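Local coordinates for protein kojibiose phosphorylase (Gut metagenome, PDB 6W0P) that belongs to glycoside hydrolase family 65, whose members join an N-terminal beta-sandwich domain to a helical (alpha/alpha)6-barrel catalytic domain, at residues Phe374-Arg385 and Ala394-Glu405. Sequence-based numbering, arbitrary orientation.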
loop_
_atom_site.group_PDB
_atom_site.type_symbol
_atom_site.label_atom_id
_atom_site.label_comp_id
_atom_site.label_asym_id
_atom_site.label_seq_id
_atom_site.Cartn_x
_atom_site.Cartn_y
_atom_site.Cartn_z
ATOM N N PHE A 374 13.249 28.284 -0.133
ATOM C CA PHE A 374 12.856 27.126 0.697
ATOM C C PHE A 374 13.340 25.862 -0.013
ATOM O O PHE A 374 13.844 24.965 0.687
ATOM C CB PHE A 374 11.356 27.058 0.975
ATOM C CG PHE A 374 10.933 25.666 1.364
ATOM C CD1 PHE A 374 11.299 25.126 2.586
ATOM C CD2 PHE A 374 10.236 24.870 0.475
ATOM C CE1 PHE A 374 10.924 23.840 2.938
ATOM C CE2 PHE A 374 9.875 23.578 0.819
ATOM C CZ PHE A 374 10.219 23.065 2.052
ATOM N N ARG A 375 13.152 25.783 -1.335
ATOM C CA ARG A 375 13.516 24.595 -2.156
ATOM C C ARG A 375 15.037 24.523 -2.328
ATOM O O ARG A 375 15.575 23.421 -2.311
ATOM C CB ARG A 375 12.807 24.623 -3.513
ATOM C CG ARG A 375 11.290 24.578 -3.404
ATOM C CD ARG A 375 10.744 23.323 -2.727
ATOM N NE ARG A 375 9.310 23.165 -2.983
ATOM C CZ ARG A 375 8.564 22.124 -2.635
ATOM N NH1 ARG A 375 9.089 21.099 -1.991
ATOM N NH2 ARG A 375 7.276 22.111 -2.933
ATOM N N TYR A 376 15.709 25.649 -2.530
ATOM C CA TYR A 376 17.187 25.667 -2.615
ATOM C C TYR A 376 17.729 25.090 -1.307
ATOM O O TYR A 376 18.645 24.264 -1.344
ATOM C CB TYR A 376 17.771 27.056 -2.886
ATOM C CG TYR A 376 19.269 26.973 -2.989
ATOM C CD1 TYR A 376 19.881 26.520 -4.147
ATOM C CD2 TYR A 376 20.061 27.176 -1.870
ATOM C CE1 TYR A 376 21.254 26.344 -4.212
ATOM C CE2 TYR A 376 21.436 27.007 -1.916
ATOM C CZ TYR A 376 22.035 26.584 -3.087
ATOM O OH TYR A 376 23.391 26.429 -3.105
ATOM N N ASN A 377 17.134 25.468 -0.179
ATOM C CA ASN A 377 17.676 25.128 1.159
ATOM C C ASN A 377 17.282 23.697 1.538
ATOM O O ASN A 377 17.708 23.269 2.620
ATOM C CB ASN A 377 17.277 26.169 2.207
ATOM C CG ASN A 377 17.971 27.498 2.007
ATOM O OD1 ASN A 377 19.169 27.539 1.729
ATOM N ND2 ASN A 377 17.239 28.590 2.152
ATOM N N THR A 378 16.489 23.002 0.711
ATOM C CA THR A 378 16.114 21.573 0.902
ATOM C C THR A 378 16.607 20.762 -0.302
ATOM O O THR A 378 16.097 19.644 -0.498
ATOM C CB THR A 378 14.601 21.386 1.122
ATOM O OG1 THR A 378 13.874 22.198 0.192
ATOM C CG2 THR A 378 14.199 21.728 2.537
ATOM N N LEU A 379 17.583 21.288 -1.049
ATOM C CA LEU A 379 18.257 20.561 -2.159
ATOM C C LEU A 379 18.863 19.241 -1.658
ATOM O O LEU A 379 18.748 18.248 -2.375
ATOM C CB LEU A 379 19.346 21.434 -2.795
ATOM C CG LEU A 379 19.060 21.931 -4.210
ATOM C CD1 LEU A 379 20.282 22.644 -4.797
ATOM C CD2 LEU A 379 18.629 20.794 -5.128
ATOM N N GLU A 380 19.523 19.221 -0.500
ATOM C CA GLU A 380 20.259 18.007 -0.045
ATOM C C GLU A 380 19.244 16.878 0.200
ATOM O O GLU A 380 19.486 15.725 -0.250
ATOM C CB GLU A 380 21.138 18.327 1.166
ATOM C CG GLU A 380 22.362 19.138 0.779
ATOM C CD GLU A 380 23.388 18.391 -0.076
ATOM O OE1 GLU A 380 23.589 17.173 0.156
ATOM O OE2 GLU A 380 23.968 19.014 -0.993
ATOM N N GLU A 381 18.120 17.202 0.836
ATOM C CA GLU A 381 16.999 16.246 1.076
ATOM C C GLU A 381 16.464 15.706 -0.254
ATOM O O GLU A 381 16.154 14.499 -0.317
ATOM C CB GLU A 381 15.885 16.921 1.868
ATOM C CG GLU A 381 16.269 17.176 3.313
ATOM C CD GLU A 381 17.172 18.366 3.575
ATOM O OE1 GLU A 381 17.387 19.208 2.659
ATOM O OE2 GLU A 381 17.664 18.442 4.705
ATOM N N ALA A 382 16.380 16.561 -1.275
ATOM C CA ALA A 382 15.860 16.202 -2.611
ATOM C C ALA A 382 16.851 15.250 -3.298
ATOM O O ALA A 382 16.411 14.368 -4.086
ATOM C CB ALA A 382 15.590 17.442 -3.429
ATOM N N LYS A 383 18.145 15.406 -3.025
ATOM C CA LYS A 383 19.195 14.530 -3.618
ATOM C C LYS A 383 19.152 13.154 -2.948
ATOM O O LYS A 383 19.319 12.151 -3.665
ATOM C CB LYS A 383 20.578 15.169 -3.508
ATOM C CG LYS A 383 20.843 16.260 -4.531
ATOM C CD LYS A 383 21.782 17.321 -4.028
ATOM C CE LYS A 383 23.208 17.139 -4.489
ATOM N NZ LYS A 383 24.053 18.229 -3.938
ATOM N N ALA A 384 18.911 13.100 -1.642
ATOM C CA ALA A 384 18.752 11.829 -0.905
ATOM C C ALA A 384 17.482 11.123 -1.410
ATOM O O ALA A 384 17.504 9.881 -1.564
ATOM C CB ALA A 384 18.746 12.089 0.590
ATOM N N ARG A 385 16.437 11.891 -1.734
ATOM C CA ARG A 385 15.160 11.344 -2.245
ATOM C C ARG A 385 15.395 10.699 -3.606
ATOM O O ARG A 385 14.830 9.618 -3.831
ATOM C CB ARG A 385 14.064 12.411 -2.360
ATOM C CG ARG A 385 12.711 11.865 -2.800
ATOM C CD ARG A 385 12.201 10.679 -1.995
ATOM N NE ARG A 385 11.029 10.058 -2.612
ATOM C CZ ARG A 385 10.444 8.914 -2.236
ATOM N NH1 ARG A 385 10.929 8.175 -1.249
ATOM N NH2 ARG A 385 9.385 8.485 -2.897
ATOM N N ALA A 394 18.218 15.799 -8.032
ATOM C CA ALA A 394 17.306 16.254 -6.963
ATOM C C ALA A 394 15.860 15.916 -7.359
ATOM O O ALA A 394 15.394 16.433 -8.390
ATOM C CB ALA A 394 17.498 17.727 -6.697
ATOM N N CYS A 395 15.229 15.019 -6.596
ATOM C CA CYS A 395 13.806 14.632 -6.721
ATOM C C CYS A 395 13.067 15.305 -5.571
ATOM O O CYS A 395 13.133 14.776 -4.445
ATOM C CB CYS A 395 13.615 13.126 -6.674
ATOM S SG CYS A 395 11.872 12.639 -6.762
ATOM N N PHE A 396 12.478 16.471 -5.809
ATOM C CA PHE A 396 11.722 17.203 -4.767
ATOM C C PHE A 396 10.472 16.396 -4.427
ATOM O O PHE A 396 9.783 15.861 -5.305
ATOM C CB PHE A 396 11.410 18.632 -5.219
ATOM C CG PHE A 396 12.575 19.570 -5.102
ATOM C CD1 PHE A 396 12.871 20.169 -3.888
ATOM C CD2 PHE A 396 13.389 19.822 -6.188
ATOM C CE1 PHE A 396 13.977 20.999 -3.765
ATOM C CE2 PHE A 396 14.500 20.639 -6.060
ATOM C CZ PHE A 396 14.789 21.232 -4.851
ATOM N N PRO A 397 10.126 16.305 -3.128
ATOM C CA PRO A 397 9.059 15.417 -2.691
ATOM C C PRO A 397 7.636 15.902 -2.995
ATOM O O PRO A 397 7.427 17.089 -3.124
ATOM C CB PRO A 397 9.310 15.360 -1.175
ATOM C CG PRO A 397 9.869 16.745 -0.851
ATOM C CD PRO A 397 10.777 17.027 -2.021
ATOM N N VAL A 398 6.687 14.963 -3.006
ATOM C CA VAL A 398 5.219 15.209 -3.109
ATOM C C VAL A 398 4.776 16.046 -1.907
ATOM O O VAL A 398 4.122 17.094 -2.092
ATOM C CB VAL A 398 4.441 13.883 -3.190
ATOM C CG1 VAL A 398 2.948 14.105 -3.081
ATOM C CG2 VAL A 398 4.776 13.127 -4.463
ATOM N N ALA A 399 5.112 15.593 -0.702
ATOM C CA ALA A 399 4.706 16.255 0.552
ATOM C C ALA A 399 5.903 16.335 1.495
ATOM O O ALA A 399 6.534 15.283 1.736
ATOM C CB ALA A 399 3.559 15.498 1.167
ATOM N N THR A 400 6.174 17.532 2.032
ATOM C CA THR A 400 7.311 17.768 2.956
ATOM C C THR A 400 7.131 19.076 3.727
ATOM O O THR A 400 6.455 20.010 3.181
ATOM C CB THR A 400 8.627 17.775 2.170
ATOM O OG1 THR A 400 9.690 17.596 3.098
ATOM C CG2 THR A 400 8.851 19.047 1.379
ATOM N N ARG A 401 7.689 19.126 4.945
ATOM C CA ARG A 401 8.154 20.393 5.548
ATOM C C ARG A 401 9.687 20.447 5.603
ATOM O O ARG A 401 10.227 21.531 5.330
ATOM C CB ARG A 401 7.532 20.647 6.923
ATOM C CG ARG A 401 7.872 22.021 7.496
ATOM C CD ARG A 401 7.427 23.191 6.631
ATOM N NE ARG A 401 8.040 24.438 7.059
ATOM C CZ ARG A 401 9.313 24.767 6.840
ATOM N NH1 ARG A 401 10.121 23.962 6.171
ATOM N NH2 ARG A 401 9.784 25.908 7.303
ATOM N N ASN A 402 10.385 19.353 5.919
ATOM C CA ASN A 402 11.849 19.428 6.207
ATOM C C ASN A 402 12.671 19.133 4.944
ATOM O O ASN A 402 13.902 19.253 5.031
ATOM C CB ASN A 402 12.268 18.568 7.402
ATOM C CG ASN A 402 12.395 17.096 7.077
ATOM O OD1 ASN A 402 11.972 16.682 5.993
ATOM N ND2 ASN A 402 12.940 16.309 8.013
ATOM N N GLY A 403 12.019 18.824 3.814
ATOM C CA GLY A 403 12.664 18.535 2.519
ATOM C C GLY A 403 12.637 17.051 2.182
ATOM O O GLY A 403 12.817 16.690 0.983
ATOM N N LYS A 404 12.456 16.198 3.185
ATOM C CA LYS A 404 12.349 14.732 2.979
ATOM C C LYS A 404 10.923 14.383 2.549
ATOM O O LYS A 404 9.974 15.096 2.952
ATOM C CB LYS A 404 12.695 13.946 4.246
ATOM C CG LYS A 404 14.134 14.101 4.692
ATOM C CD LYS A 404 14.508 13.159 5.795
ATOM C CE LYS A 404 15.986 13.253 6.113
ATOM N NZ LYS A 404 16.234 12.901 7.530
ATOM N N GLU A 405 10.772 13.288 1.808
ATOM C CA GLU A 405 9.428 12.804 1.427
ATOM C C GLU A 405 8.669 12.455 2.716
ATOM O O GLU A 405 9.201 11.701 3.535
ATOM C CB GLU A 405 9.522 11.634 0.451
ATOM C CG GLU A 405 8.163 11.173 -0.027
ATOM C CD GLU A 405 7.400 12.259 -0.759
ATOM O OE1 GLU A 405 7.722 12.484 -1.937
ATOM O OE2 GLU A 405 6.514 12.895 -0.146
HETATM O O HOH W 1 6.550 19.483 -1.902
HETATM O O HOH W 2 13.476 18.583 -0.841
HETATM O O HOH W 3 9.336 11.801 -3.964
#
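Within the family 65 catalytic domain, an (alpha/alpha)6 barrel, the loop that follows helix 379-388 folds back over that helix and over the turn joining it to helix 365-376, so that F396 meets A382. The CB of A382 sits over the face of the F396 ring, 3.9 Å from its centroid and 10° off the ring normal, a CH-pi contact. The carbonyl O of R375 lies in the plane of the F396 ring at its edge, 3.2 Å from F396 CE1, and L379 CD2 reaches both F396 CZ and A394 CB. One direct hydrogen bond ties the segments: C395 N gives to A382 O at 2.8 Å, entering from above the carbonyl plane. Further along, G403 fits against the T378-E381 corner; its CA lies 3.5 Å from T378 CG2, and a water bridges the two carbonyls, donating to T378 O and to G403 O. The T378 hydroxyl bonds back to F374 O and sits over the centre of the F374 ring.

At the far end, R385 turns its guanidinium across the E405 side chain, the guanidinium and carboxylate planes 83° apart, with E405 CG over one face. With CG anti to the backbone N (chi1 -176°) and a bend at chi2, the R385 chain runs beside C395 O before passing E405. The charges do not bond directly: a water accepts from R385 NE and lies within hydrogen-bonding distance of E405 OE1, bridging the two, while R385 NH1 forms a salt bridge with E388 and a hydrogen bond to G77 O, and NH2 bonds to A413 O. The E405 carboxylate takes three backbone N-H groups: V398 N on OE1 (2.9 Å) and A399 N on OE2 (3.1 Å), each on a syn lone pair, and C407 N, also on OE2.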